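PDB 3CNL: ribosome biogenesis GTPase A from Thermotoga maritima, which binds and hydrolyses GTP and is probably required for a late step in the assembly of the 50S ribosomal subunit. Local coordinates for residues T63-K66 and W67-F70; D181-I184 and F185-A188; E190-A193 and R194-I198; S203-F206 and E207-R211; F232-A236 and Q237-G241. All blocks are in the same frame, centred on the assembly; numbering follows the deposited sequence.

All five contacts are local, each between neighbouring turns of one helix or across its end. Contacts 1, 3, 4 and 5 are partly buried, and contact 2 alone is at the surface. Contact 1 stands apart on helix 61-73 of the GTP-binding domain, its centre about 20 Å or more from the centres of the others. Contacts 2 and 3 take the two ends of helix 182-196, the first an N-terminus closed by an aspartate and an arginine, the second a C-terminus closed by apolar groups. Contacts 4 and 5 lie on helices 202-212 and 224-236. Ile198 of contact 3 packs on Phe205 of contact 4, while Phe232 of contact 5 touches both Ala188 of contact 2 and Phe206 of contact 4.

Contact 1: T63-K66 and W67-F70; sequences TTKK and WVEF
Within one helix, Trp67 packs beside Thr63 a turn earlier, in the crossover helix 61-73 of the beta-alpha-beta unit that runs from strand 48-54 to strand 78-80 in the GTP-binding domain. The backbone bonds are those of a regular alpha-helix, with Trp67 N giving its hydrogen to Thr63 O at 3.0 Å and Val68 N to Thr64 O at 3.0 Å. The two side chains lie alongside each other, pointing the same way. The CG2 methyl of Thr63 is anti to its backbone nitrogen and meets the pyrrole part of the indole, 3.8 Å from Trp67 NE1, while Thr63 OG1 bonds Asp60 near the start of the helix. Trp67 NE1 gives its own hydrogen to the carbonyl of Glu246, and Phe35 meets the indole edge-to-face, which joins this helix to chain far away in sequence. A leucine in place of Trp67 would probably leave the Glu246 carbonyl without this donor and take away the ring that Phe35 packs against here. On another side of the helix, Thr64 and Val68 rest on Thr80 of strand 78-80. Lys65 and Glu69 cross at about a right angle; their charged ends, Lys65 NZ and Glu69 OE2, stay 4.7 Å apart, and the closer touch is between carbons, Lys65 CE lying 3.8 Å from Glu69 CG.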
loop_
_atom_site.group_PDB
_atom_site.type_symbol
_atom_site.label_atom_id
_atom_site.label_comp_id
_atom_site.label_asym_id
_atom_site.label_seq_id
_atom_site.Cartn_x
_atom_site.Cartn_y
_atom_site.Cartn_z
ATOM N N THR A 63 15.594 -0.803 4.281
ATOM C CA THR A 63 14.929 0.293 3.576
ATOM C C THR A 63 13.779 0.878 4.434
ATOM O O THR A 63 13.586 2.089 4.467
ATOM C CB THR A 63 14.394 -0.213 2.220
ATOM O OG1 THR A 63 15.433 -0.922 1.531
ATOM C CG2 THR A 63 13.912 0.939 1.351
ATOM N N THR A 64 13.032 0.014 5.119
ATOM C CA THR A 64 11.963 0.468 6.021
ATOM C C THR A 64 12.511 1.373 7.117
ATOM O O THR A 64 11.956 2.439 7.365
ATOM C CB THR A 64 11.177 -0.682 6.659
ATOM O OG1 THR A 64 10.564 -1.477 5.632
ATOM C CG2 THR A 64 10.073 -0.132 7.598
ATOM N N LYS A 65 13.592 0.958 7.775
ATOM C CA LYS A 65 14.207 1.833 8.780
ATOM C C LYS A 65 14.580 3.197 8.206
ATOM O O LYS A 65 14.339 4.227 8.847
ATOM C CB LYS A 65 15.404 1.174 9.463
ATOM C CG LYS A 65 15.892 1.978 10.681
ATOM C CD LYS A 65 14.806 2.063 11.754
ATOM C CE LYS A 65 14.624 3.491 12.221
ATOM N NZ LYS A 65 14.336 3.552 13.690
ATOM N N LYS A 66 15.146 3.230 7.007
ATOM C CA LYS A 66 15.481 4.515 6.383
ATOM C C LYS A 66 14.255 5.378 6.122
ATOM O O LYS A 66 14.321 6.616 6.170
ATOM C CB LYS A 66 16.247 4.312 5.067
ATOM C CG LYS A 66 17.741 3.971 5.227
ATOM C CD LYS A 66 18.582 5.221 5.551
ATOM C CE LYS A 66 20.120 4.958 5.481
ATOM N NZ LYS A 66 20.890 6.093 6.102
ATOM N N TRP A 67 13.136 4.733 5.795
ATOM C CA TRP A 67 11.884 5.471 5.629
ATOM C C TRP A 67 11.410 6.065 6.953
ATOM O O TRP A 67 10.996 7.229 6.995
ATOM C CB TRP A 67 10.802 4.601 4.961
ATOM C CG TRP A 67 10.979 4.529 3.482
ATOM C CD1 TRP A 67 11.319 3.430 2.751
ATOM C CD2 TRP A 67 10.842 5.611 2.546
ATOM N NE1 TRP A 67 11.392 3.756 1.413
ATOM C CE2 TRP A 67 11.096 5.086 1.261
ATOM C CE3 TRP A 67 10.502 6.970 2.668
ATOM C CZ2 TRP A 67 11.054 5.877 0.108
ATOM C CZ3 TRP A 67 10.440 7.746 1.533
ATOM C CH2 TRP A 67 10.719 7.197 0.256
ATOM N N VAL A 68 11.473 5.289 8.030
ATOM C CA VAL A 68 11.096 5.813 9.360
ATOM C C VAL A 68 11.897 7.071 9.668
ATOM O O VAL A 68 11.324 8.080 10.058
ATOM C CB VAL A 68 11.257 4.775 10.508
ATOM C CG1 VAL A 68 10.860 5.379 11.863
ATOM C CG2 VAL A 68 10.398 3.537 10.234
ATOM N N GLU A 69 13.215 7.009 9.462
ATOM C CA GLU A 69 14.130 8.126 9.756
ATOM C C GLU A 69 13.827 9.339 8.930
ATOM O O GLU A 69 13.815 10.461 9.442
ATOM C CB GLU A 69 15.562 7.710 9.473
ATOM C CG GLU A 69 15.944 6.505 10.255
ATOM C CD GLU A 69 17.407 6.410 10.499
ATOM O OE1 GLU A 69 18.133 7.384 10.191
ATOM O OE2 GLU A 69 17.819 5.346 11.005
ATOM N N PHE A 70 13.587 9.100 7.639
ATOM C CA PHE A 70 13.164 10.132 6.719
ATOM C C PHE A 70 11.917 10.873 7.216
ATOM O O PHE A 70 11.888 12.102 7.184
ATOM C CB PHE A 70 12.918 9.531 5.321
ATOM C CG PHE A 70 12.445 10.540 4.304
ATOM C CD1 PHE A 70 13.360 11.345 3.642
ATOM C CD2 PHE A 70 11.091 10.681 4.015
ATOM C CE1 PHE A 70 12.940 12.282 2.701
ATOM C CE2 PHE A 70 10.658 11.608 3.074
ATOM C CZ PHE A 70 11.592 12.417 2.422
#

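Contact 2: D181-I184 and F185-A188; sequences DQRI and FERA
Glu186 reaches back along the first turn of helix 182-196 toward Gln182 and Arg183. Its CB lies 3.8 Å from Arg183 O, and its CG sits closer still to the carbonyl of Gln182, 3.4 Å from Gln182 O, the same oxygen that accepts from Glu186 N. The chain then runs on extended, so that the carboxylate ends between two neighbours: Glu186 OE1 is 3.7 Å from Gln182 OE1, with the amide and carboxylate planes almost perpendicular, and Glu186 OE2 is 3.9 Å from Arg183 CG. It thus meets the aliphatic stem of Arg183, whose guanidinium is turned the other way, to Asp181. Asp181 is the N-cap: its OD1 accepts from Arg183 N at 2.9 Å. The same OD1 takes Arg183 NE through its syn lone pair, while Arg183 NH2 lies 2.6 Å from Asp181 OD2, a side-on salt bridge with one nitrogen to each oxygen. Farther on, Arg187 pairs with Asp163 of helix 162-170, and Phe185 packs against Leu228 and Phe232 of helix 224-236. At the N-cap, the negative charge of Asp181 would probably be favoured by the start of the helix, and its carboxylate satisfies a backbone amide and a guanidinium together.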
loop_
_atom_site.group_PDB
_atom_site.type_symbol
_atom_site.label_atom_id
_atom_site.label_comp_id
_atom_site.label_asym_id
_atom_site.label_seq_id
_atom_site.Cartn_x
_atom_site.Cartn_y
_atom_site.Cartn_z
ATOM N N ASP A 181 0.146 1.040 -21.296
ATOM C CA ASP A 181 1.468 1.217 -21.900
ATOM C C ASP A 181 2.394 0.103 -21.384
ATOM O O ASP A 181 2.540 -0.083 -20.168
ATOM C CB ASP A 181 2.002 2.627 -21.581
ATOM C CG ASP A 181 3.226 3.007 -22.414
ATOM O OD1 ASP A 181 4.086 2.140 -22.681
ATOM O OD2 ASP A 181 3.331 4.194 -22.814
ATOM N N GLN A 182 2.985 -0.661 -22.311
ATOM C CA GLN A 182 3.860 -1.794 -21.954
ATOM C C GLN A 182 5.120 -1.341 -21.210
ATOM O O GLN A 182 5.750 -2.129 -20.494
ATOM C CB GLN A 182 4.237 -2.602 -23.205
ATOM C CG GLN A 182 5.144 -1.870 -24.198
ATOM C CD GLN A 182 5.557 -2.739 -25.369
ATOM O OE1 GLN A 182 6.724 -3.087 -25.483
ATOM N NE2 GLN A 182 4.600 -3.108 -26.239
ATOM N N ARG A 183 5.479 -0.073 -21.401
ATOM C CA ARG A 183 6.621 0.548 -20.724
ATOM C C ARG A 183 6.425 0.632 -19.207
ATOM O O ARG A 183 7.393 0.654 -18.454
ATOM C CB ARG A 183 6.914 1.927 -21.317
ATOM C CG ARG A 183 7.470 1.837 -22.743
ATOM C CD ARG A 183 7.663 3.197 -23.372
ATOM N NE ARG A 183 6.367 3.822 -23.617
ATOM C CZ ARG A 183 6.159 4.830 -24.454
ATOM N NH1 ARG A 183 7.160 5.341 -25.161
ATOM N NH2 ARG A 183 4.941 5.311 -24.583
ATOM N N ILE A 184 5.173 0.647 -18.765
ATOM C CA ILE A 184 4.879 0.577 -17.342
ATOM C C ILE A 184 5.187 -0.811 -16.767
ATOM O O ILE A 184 5.745 -0.905 -15.670
ATOM C CB ILE A 184 3.423 1.010 -17.053
ATOM C CG1 ILE A 184 3.269 2.494 -17.361
ATOM C CG2 ILE A 184 3.037 0.674 -15.597
ATOM C CD1 ILE A 184 1.808 2.991 -17.396
ATOM N N PHE A 185 4.849 -1.881 -17.505
ATOM C CA PHE A 185 5.282 -3.228 -17.122
ATOM C C PHE A 185 6.785 -3.363 -17.098
ATOM O O PHE A 185 7.333 -3.934 -16.169
ATOM C CB PHE A 185 4.705 -4.326 -18.027
ATOM C CG PHE A 185 3.214 -4.442 -17.977
ATOM C CD1 PHE A 185 2.553 -4.636 -16.766
ATOM C CD2 PHE A 185 2.466 -4.380 -19.154
ATOM C CE1 PHE A 185 1.171 -4.754 -16.723
ATOM C CE2 PHE A 185 1.066 -4.512 -19.136
ATOM C CZ PHE A 185 0.419 -4.682 -17.911
ATOM N N GLU A 186 7.449 -2.851 -18.127
ATOM C CA GLU A 186 8.909 -2.860 -18.174
ATOM C C GLU A 186 9.558 -2.105 -17.000
ATOM O O GLU A 186 10.507 -2.621 -16.380
ATOM C CB GLU A 186 9.393 -2.344 -19.523
ATOM C CG GLU A 186 8.970 -3.269 -20.659
ATOM C CD GLU A 186 9.264 -2.730 -22.042
ATOM O OE1 GLU A 186 9.349 -3.557 -22.968
ATOM O OE2 GLU A 186 9.373 -1.499 -22.233
ATOM N N ARG A 187 9.047 -0.909 -16.690
ATOM C CA ARG A 187 9.501 -0.106 -15.540
ATOM C C ARG A 187 9.367 -0.886 -14.232
ATOM O O ARG A 187 10.280 -0.932 -13.418
ATOM C CB ARG A 187 8.620 1.143 -15.410
ATOM C CG ARG A 187 9.297 2.458 -15.035
ATOM C CD ARG A 187 9.877 2.620 -13.657
ATOM N NE ARG A 187 11.325 2.449 -13.693
ATOM C CZ ARG A 187 12.196 2.791 -12.745
ATOM N NH1 ARG A 187 13.476 2.508 -12.931
ATOM N NH2 ARG A 187 11.825 3.396 -11.623
ATOM N N ALA A 188 8.191 -1.445 -14.014
ATOM C CA ALA A 188 7.928 -2.257 -12.817
ATOM C C ALA A 188 8.895 -3.426 -12.721
ATOM O O ALA A 188 9.414 -3.711 -11.646
ATOM C CB ALA A 188 6.493 -2.774 -12.833
#

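Contact 3: E190-A193 and R194-I198; sequences EIFA and RSIGI
Phe192 has its CG anti to the backbone nitrogen, chi1 176°, which carries the ring toward the end of helix 182-196; Ile196 has CG1 in the same position, chi1 -151°, leaving its CG2 branch between the backbone nitrogen and the carbonyl carbon. That branch comes over one face of the Phe192 ring in a CH-pi contact, with Ile196 CG2 4.2 Å from the ring centroid and shifted toward the rim. The other arm runs alongside the ring to bring Ile196 CD1 within 3.8 Å of Phe192 CZ. Ile198 comes back from beyond the helix and crosses obliquely: its CD1 touches Phe192 CE2 at 3.7 Å, and its CG2 rests on the methyl of Ala193, 3.7 Å from Ala193 CB. Gly197 makes this return possible. Its positive phi, 107°, ends the helix, and a CB at these backbone angles would collide with the carbonyl oxygen of Ile196, while Gly197 N still bonds Ala193 O at 2.8 Å. The backbone bond from Ile196 N to Phe192 O is already weak, as the last turn unwinds. Ser195 OG turns to Ser244 O of the later loop. Around this helix end, Phe192 meets Phe231 of helix 224-236 edge-to-face, Ile191 packs on helix 162-170, and Ile198 leads on toward Phe205 of helix 202-212.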
loop_
_atom_site.group_PDB
_atom_site.type_symbol
_atom_site.label_atom_id
_atom_site.label_comp_id
_atom_site.label_asym_id
_atom_site.label_seq_id
_atom_site.Cartn_x
_atom_site.Cartn_y
_atom_site.Cartn_z
ATOM N N GLU A 190 11.888 -3.591 -14.131
ATOM C CA GLU A 190 13.192 -2.964 -13.859
ATOM C C GLU A 190 13.385 -2.676 -12.356
ATOM O O GLU A 190 14.426 -2.994 -11.770
ATOM C CB GLU A 190 13.328 -1.674 -14.681
ATOM C CG GLU A 190 14.642 -0.934 -14.514
ATOM C CD GLU A 190 14.737 0.254 -15.458
ATOM O OE1 GLU A 190 15.562 0.197 -16.393
ATOM O OE2 GLU A 190 13.966 1.225 -15.300
ATOM N N ILE A 191 12.370 -2.091 -11.739
ATOM C CA ILE A 191 12.398 -1.794 -10.304
ATOM C C ILE A 191 12.530 -3.073 -9.504
ATOM O O ILE A 191 13.384 -3.167 -8.610
ATOM C CB ILE A 191 11.147 -0.994 -9.845
ATOM C CG1 ILE A 191 11.102 0.371 -10.521
ATOM C CG2 ILE A 191 11.123 -0.827 -8.292
ATOM C CD1 ILE A 191 9.719 1.006 -10.466
ATOM N N PHE A 192 11.717 -4.074 -9.856
ATOM C CA PHE A 192 11.814 -5.374 -9.226
ATOM C C PHE A 192 13.224 -5.972 -9.386
ATOM O O PHE A 192 13.876 -6.350 -8.399
ATOM C CB PHE A 192 10.750 -6.336 -9.781
ATOM C CG PHE A 192 10.863 -7.713 -9.224
ATOM C CD1 PHE A 192 10.411 -7.984 -7.939
ATOM C CD2 PHE A 192 11.479 -8.737 -9.961
ATOM C CE1 PHE A 192 10.537 -9.252 -7.402
ATOM C CE2 PHE A 192 11.612 -10.015 -9.427
ATOM C CZ PHE A 192 11.141 -10.274 -8.154
ATOM N N ALA A 193 13.676 -6.042 -10.630
ATOM C CA ALA A 193 14.930 -6.685 -10.980
ATOM C C ALA A 193 16.069 -6.049 -10.216
ATOM O O ALA A 193 16.877 -6.758 -9.617
ATOM C CB ALA A 193 15.176 -6.585 -12.469
ATOM N N ARG A 194 16.114 -4.717 -10.204
ATOM C CA ARG A 194 17.110 -4.008 -9.407
ATOM C C ARG A 194 17.023 -4.314 -7.907
ATOM O O ARG A 194 18.052 -4.542 -7.284
ATOM C CB ARG A 194 17.044 -2.501 -9.649
ATOM C CG ARG A 194 17.579 -2.083 -11.021
ATOM C CD ARG A 194 18.529 -0.887 -10.898
ATOM N NE ARG A 194 19.776 -1.246 -10.213
ATOM C CZ ARG A 194 20.529 -0.402 -9.508
ATOM N NH1 ARG A 194 20.176 0.875 -9.365
ATOM N NH2 ARG A 194 21.642 -0.843 -8.932
ATOM N N SER A 195 15.812 -4.327 -7.347
ATOM C CA SER A 195 15.594 -4.454 -5.895
ATOM C C SER A 195 15.935 -5.854 -5.396
ATOM O O SER A 195 16.140 -6.061 -4.200
ATOM C CB SER A 195 14.143 -4.106 -5.499
ATOM O OG SER A 195 13.796 -2.743 -5.784
ATOM N N ILE A 196 16.014 -6.808 -6.317
ATOM C CA ILE A 196 16.263 -8.197 -5.953
ATOM C C ILE A 196 17.593 -8.725 -6.529
ATOM O O ILE A 196 18.086 -9.776 -6.106
ATOM C CB ILE A 196 15.027 -9.091 -6.309
ATOM C CG1 ILE A 196 14.931 -10.299 -5.367
ATOM C CG2 ILE A 196 15.029 -9.480 -7.772
ATOM C CD1 ILE A 196 13.780 -11.198 -5.638
ATOM N N GLY A 197 18.183 -7.999 -7.478
ATOM C CA GLY A 197 19.480 -8.388 -8.048
ATOM C C GLY A 197 19.454 -8.941 -9.462
ATOM O O GLY A 197 20.490 -9.014 -10.143
ATOM N N ILE A 198 18.278 -9.360 -9.906
ATOM C CA ILE A 198 18.103 -9.875 -11.257
ATOM C C ILE A 198 18.715 -8.922 -12.252
ATOM O O ILE A 198 18.609 -7.701 -12.118
ATOM C CB ILE A 198 16.614 -9.999 -11.639
ATOM C CG1 ILE A 198 15.991 -11.234 -11.029
ATOM C CG2 ILE A 198 16.424 -10.032 -13.169
ATOM C CD1 ILE A 198 14.523 -11.334 -11.328
#

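Contact 4: S203-F206 and E207-R211; sequences SEFF and EDFAR
Helix 202-212 runs through both segments with regular i to i+4 bonds, Glu207 N to Ser203 O at 3.1 Å and Phe209 N to Phe205 O at 2.9 Å among them. Phe205 and Phe209, a turn apart, both have CG anti to the backbone nitrogen and send their rings out on one side, with Phe205 CE2 4.4 Å from Phe209 CD1, a loose apolar touch. Phe205 also approaches its neighbour, its CD2 standing over the centre of one face of the Phe206 ring. A water donates to Phe205 O at 3.1 Å and to Asp208 OD2, thereby tying a backbone carbonyl to the carboxylate; it also lies over the centre of the Phe205 ring. On the polar side, Glu207 bends at chi2, -107°, toward Arg211, whose NE and NH2 both grip Glu207 OE1 from the same face of the carboxylate, each at 3.0 Å. An alanine at Glu207 is likely to leave the Arg211 guanidinium without this carboxylate and freer to turn. Phe206 faces inward, meeting Phe231 and Leu228 of helix 224-236 and Phe189 of helix 182-196, while Phe209 and Ala210 pack on Ala227, so that the helix is held against both of these neighbours.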
loop_
_atom_site.group_PDB
_atom_site.type_symbol
_atom_site.label_atom_id
_atom_site.label_comp_id
_atom_site.label_asym_id
_atom_site.label_seq_id
_atom_site.Cartn_x
_atom_site.Cartn_y
_atom_site.Cartn_z
ATOM N N SER A 203 11.480 -9.494 -21.712
ATOM C CA SER A 203 10.912 -10.492 -22.607
ATOM C C SER A 203 11.282 -11.920 -22.227
ATOM O O SER A 203 10.408 -12.793 -22.185
ATOM C CB SER A 203 11.307 -10.188 -24.063
ATOM O OG SER A 203 10.586 -9.041 -24.494
ATOM N N GLU A 204 12.557 -12.155 -21.924
ATOM C CA GLU A 204 13.010 -13.481 -21.520
ATOM C C GLU A 204 12.445 -13.910 -20.172
ATOM O O GLU A 204 12.098 -15.083 -19.984
ATOM C CB GLU A 204 14.526 -13.521 -21.422
ATOM C CG GLU A 204 15.284 -13.513 -22.758
ATOM C CD GLU A 204 16.788 -13.398 -22.562
ATOM O OE1 GLU A 204 17.303 -13.902 -21.541
ATOM O OE2 GLU A 204 17.468 -12.793 -23.428
ATOM N N PHE A 205 12.400 -12.976 -19.216
ATOM C CA PHE A 205 11.897 -13.295 -17.887
ATOM C C PHE A 205 10.447 -13.780 -17.938
ATOM O O PHE A 205 10.107 -14.797 -17.320
ATOM C CB PHE A 205 12.023 -12.094 -16.931
ATOM C CG PHE A 205 11.554 -12.398 -15.541
ATOM C CD1 PHE A 205 12.437 -12.915 -14.598
ATOM C CD2 PHE A 205 10.210 -12.221 -15.183
ATOM C CE1 PHE A 205 11.985 -13.220 -13.296
ATOM C CE2 PHE A 205 9.761 -12.533 -13.908
ATOM C CZ PHE A 205 10.658 -13.031 -12.956
ATOM N N PHE A 206 9.606 -13.073 -18.675
ATOM C CA PHE A 206 8.172 -13.390 -18.727
ATOM C C PHE A 206 7.771 -14.534 -19.640
ATOM O O PHE A 206 6.736 -15.159 -19.428
ATOM C CB PHE A 206 7.359 -12.128 -18.979
ATOM C CG PHE A 206 7.344 -11.226 -17.780
ATOM C CD1 PHE A 206 6.546 -11.546 -16.684
ATOM C CD2 PHE A 206 8.207 -10.134 -17.704
ATOM C CE1 PHE A 206 6.562 -10.761 -15.542
ATOM C CE2 PHE A 206 8.227 -9.326 -16.558
ATOM C CZ PHE A 206 7.399 -9.637 -15.487
ATOM N N GLU A 207 8.595 -14.832 -20.638
ATOM C CA GLU A 207 8.397 -16.068 -21.400
ATOM C C GLU A 207 8.724 -17.250 -20.480
ATOM O O GLU A 207 7.949 -18.201 -20.372
ATOM C CB GLU A 207 9.250 -16.060 -22.681
ATOM C CG GLU A 207 8.660 -16.871 -23.842
ATOM C CD GLU A 207 9.404 -18.160 -24.075
ATOM O OE1 GLU A 207 9.016 -18.946 -24.979
ATOM O OE2 GLU A 207 10.399 -18.385 -23.349
ATOM N N ASP A 208 9.846 -17.173 -19.779
ATOM C CA ASP A 208 10.210 -18.218 -18.824
ATOM C C ASP A 208 9.198 -18.420 -17.671
ATOM O O ASP A 208 8.886 -19.559 -17.317
ATOM C CB ASP A 208 11.591 -17.964 -18.255
ATOM C CG ASP A 208 11.935 -18.926 -17.156
ATOM O OD1 ASP A 208 11.999 -20.135 -17.435
ATOM O OD2 ASP A 208 12.132 -18.479 -16.007
ATOM N N PHE A 209 8.708 -17.322 -17.093
ATOM C CA PHE A 209 7.701 -17.363 -16.030
ATOM C C PHE A 209 6.435 -18.051 -16.503
ATOM O O PHE A 209 5.834 -18.836 -15.751
ATOM C CB PHE A 209 7.335 -15.937 -15.569
ATOM C CG PHE A 209 6.455 -15.898 -14.335
ATOM C CD1 PHE A 209 7.020 -15.904 -13.064
ATOM C CD2 PHE A 209 5.068 -15.875 -14.450
ATOM C CE1 PHE A 209 6.220 -15.872 -11.912
ATOM C CE2 PHE A 209 4.254 -15.841 -13.305
ATOM C CZ PHE A 209 4.843 -15.837 -12.036
ATOM N N ALA A 210 6.023 -17.713 -17.727
ATOM C CA ALA A 210 4.795 -18.195 -18.346
ATOM C C ALA A 210 4.855 -19.700 -18.611
ATOM O O ALA A 210 3.832 -20.392 -18.563
ATOM C CB ALA A 210 4.518 -17.446 -19.645
ATOM N N ARG A 211 6.060 -20.178 -18.906
ATOM C CA ARG A 211 6.336 -21.589 -19.062
ATOM C C ARG A 211 6.407 -22.290 -17.702
ATOM O O ARG A 211 5.719 -23.278 -17.500
ATOM C CB ARG A 211 7.639 -21.794 -19.850
ATOM C CG ARG A 211 7.539 -21.513 -21.351
ATOM C CD ARG A 211 8.845 -21.924 -22.038
ATOM N NE ARG A 211 8.895 -21.541 -23.449
ATOM C CZ ARG A 211 8.363 -22.249 -24.453
ATOM N NH1 ARG A 211 7.721 -23.390 -24.219
ATOM N NH2 ARG A 211 8.459 -21.807 -25.698
HETATM O O HOH W 1 11.052 -16.455 -14.916
#

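Contact 5: F232-A236 and Q237-G241; sequences FTEVA and QGKAG
Thr233 and Gln237 lie side by side and point the same way at the end of helix 224-236, the amide of Gln237 covering the methyl of Thr233, with Thr233 CG2 3.7 Å from Gln237 NE2. Gln237 CG comes within 3.1 Å of Thr233 O, and Thr233 OG1 turns back to bond Met229 O. Beyond Gln237 the chain reverses in a Schellman motif at Gly238, whose positive phi, 78°, brings the following residues back over the last turn. Lys239 N bonds Glu234 O at 2.9 Å and Gly238 N bonds Val235 O at 3.0 Å. Lys239 CB is thereby set against Glu234 CB, but the Glu234 carboxylate goes to Arg213. Ala240 faces the helix and places its methyl against one branch of Val235, 3.8 Å from Val235 CG2, and both pack on Phe192 of helix 182-196. A water accepts from Ala240 N at 3.1 Å and lies 2.9 Å from Val235 O. The carbonyls of Val235 and Ala236 also receive the guanidinium of Arg32, and the nearest atoms of the Gln237 side chain and the bound GTP analogue are about 5 Å apart. Carbonyls left over at the helix end thus meet amides, water and an arginine, whose positive charge would probably suit the negative end of the helix dipole.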
loop_
_atom_site.group_PDB
_atom_site.type_symbol
_atom_site.label_atom_id
_atom_site.label_comp_id
_atom_site.label_asym_id
_atom_site.label_seq_id
_atom_site.Cartn_x
_atom_site.Cartn_y
_atom_site.Cartn_z
ATOM N N PHE A 232 2.930 -10.051 -10.964
ATOM C CA PHE A 232 2.772 -8.837 -10.160
ATOM C C PHE A 232 1.830 -9.019 -8.990
ATOM O O PHE A 232 1.983 -8.367 -7.957
ATOM C CB PHE A 232 2.416 -7.610 -11.028
ATOM C CG PHE A 232 3.546 -7.173 -11.905
ATOM C CD1 PHE A 232 4.721 -6.689 -11.351
ATOM C CD2 PHE A 232 3.462 -7.282 -13.301
ATOM C CE1 PHE A 232 5.805 -6.323 -12.171
ATOM C CE2 PHE A 232 4.533 -6.914 -14.114
ATOM C CZ PHE A 232 5.697 -6.432 -13.553
ATOM N N THR A 233 0.903 -9.955 -9.126
ATOM C CA THR A 233 0.037 -10.353 -8.014
ATOM C C THR A 233 0.898 -11.021 -6.970
ATOM O O THR A 233 0.809 -10.693 -5.792
ATOM C CB THR A 233 -1.068 -11.304 -8.493
ATOM O OG1 THR A 233 -1.932 -10.566 -9.362
ATOM C CG2 THR A 233 -1.884 -11.852 -7.313
ATOM N N GLU A 234 1.763 -11.935 -7.400
ATOM C CA GLU A 234 2.724 -12.541 -6.501
ATOM C C GLU A 234 3.710 -11.555 -5.845
ATOM O O GLU A 234 3.980 -11.650 -4.645
ATOM C CB GLU A 234 3.480 -13.662 -7.219
ATOM C CG GLU A 234 2.623 -14.917 -7.385
ATOM C CD GLU A 234 3.397 -16.096 -7.906
ATOM O OE1 GLU A 234 2.828 -17.206 -7.907
ATOM O OE2 GLU A 234 4.560 -15.924 -8.322
ATOM N N VAL A 235 4.253 -10.623 -6.616
ATOM C CA VAL A 235 5.130 -9.574 -6.045
ATOM C C VAL A 235 4.410 -8.767 -4.943
ATOM O O VAL A 235 4.971 -8.521 -3.860
ATOM C CB VAL A 235 5.680 -8.608 -7.130
ATOM C CG1 VAL A 235 6.378 -7.431 -6.485
ATOM C CG2 VAL A 235 6.663 -9.343 -8.050
ATOM N N ALA A 236 3.180 -8.364 -5.238
ATOM C CA ALA A 236 2.358 -7.534 -4.352
ATOM C C ALA A 236 2.086 -8.232 -3.012
ATOM O O ALA A 236 1.983 -7.580 -1.967
ATOM C CB ALA A 236 1.064 -7.222 -5.034
ATOM N N GLN A 237 1.987 -9.563 -3.076
ATOM C CA GLN A 237 1.759 -10.444 -1.935
ATOM C C GLN A 237 3.036 -10.798 -1.170
ATOM O O GLN A 237 2.976 -11.438 -0.130
ATOM C CB GLN A 237 1.047 -11.719 -2.417
ATOM C CG GLN A 237 -0.361 -11.449 -2.971
ATOM C CD GLN A 237 -1.008 -12.646 -3.641
ATOM O OE1 GLN A 237 -0.329 -13.567 -4.079
ATOM N NE2 GLN A 237 -2.340 -12.629 -3.740
ATOM N N GLY A 238 4.193 -10.355 -1.652
ATOM C CA GLY A 238 5.449 -10.677 -0.997
ATOM C C GLY A 238 5.943 -12.091 -1.288
ATOM O O GLY A 238 6.836 -12.591 -0.587
ATOM N N LYS A 239 5.383 -12.728 -2.326
ATOM C CA LYS A 239 5.730 -14.120 -2.677
ATOM C C LYS A 239 6.958 -14.211 -3.577
ATOM O O LYS A 239 7.390 -15.310 -3.941
ATOM C CB LYS A 239 4.544 -14.830 -3.345
ATOM C CG LYS A 239 3.425 -15.233 -2.376
ATOM C CD LYS A 239 2.102 -15.406 -3.099
ATOM C CE LYS A 239 0.938 -15.565 -2.110
ATOM N NZ LYS A 239 0.868 -16.969 -1.586
ATOM N N ALA A 240 7.532 -13.057 -3.909
ATOM C CA ALA A 240 8.643 -12.983 -4.848
ATOM C C ALA A 240 9.903 -12.415 -4.195
ATOM O O ALA A 240 10.798 -11.930 -4.893
ATOM C CB ALA A 240 8.242 -12.160 -6.080
ATOM N N GLY A 241 9.962 -12.498 -2.864
ATOM C CA GLY A 241 11.041 -11.939 -2.052
ATOM C C GLY A 241 10.656 -10.772 -1.142
ATOM O O GLY A 241 9.780 -9.977 -1.504
HETATM O O HOH W 2 7.378 -9.972 -3.330
#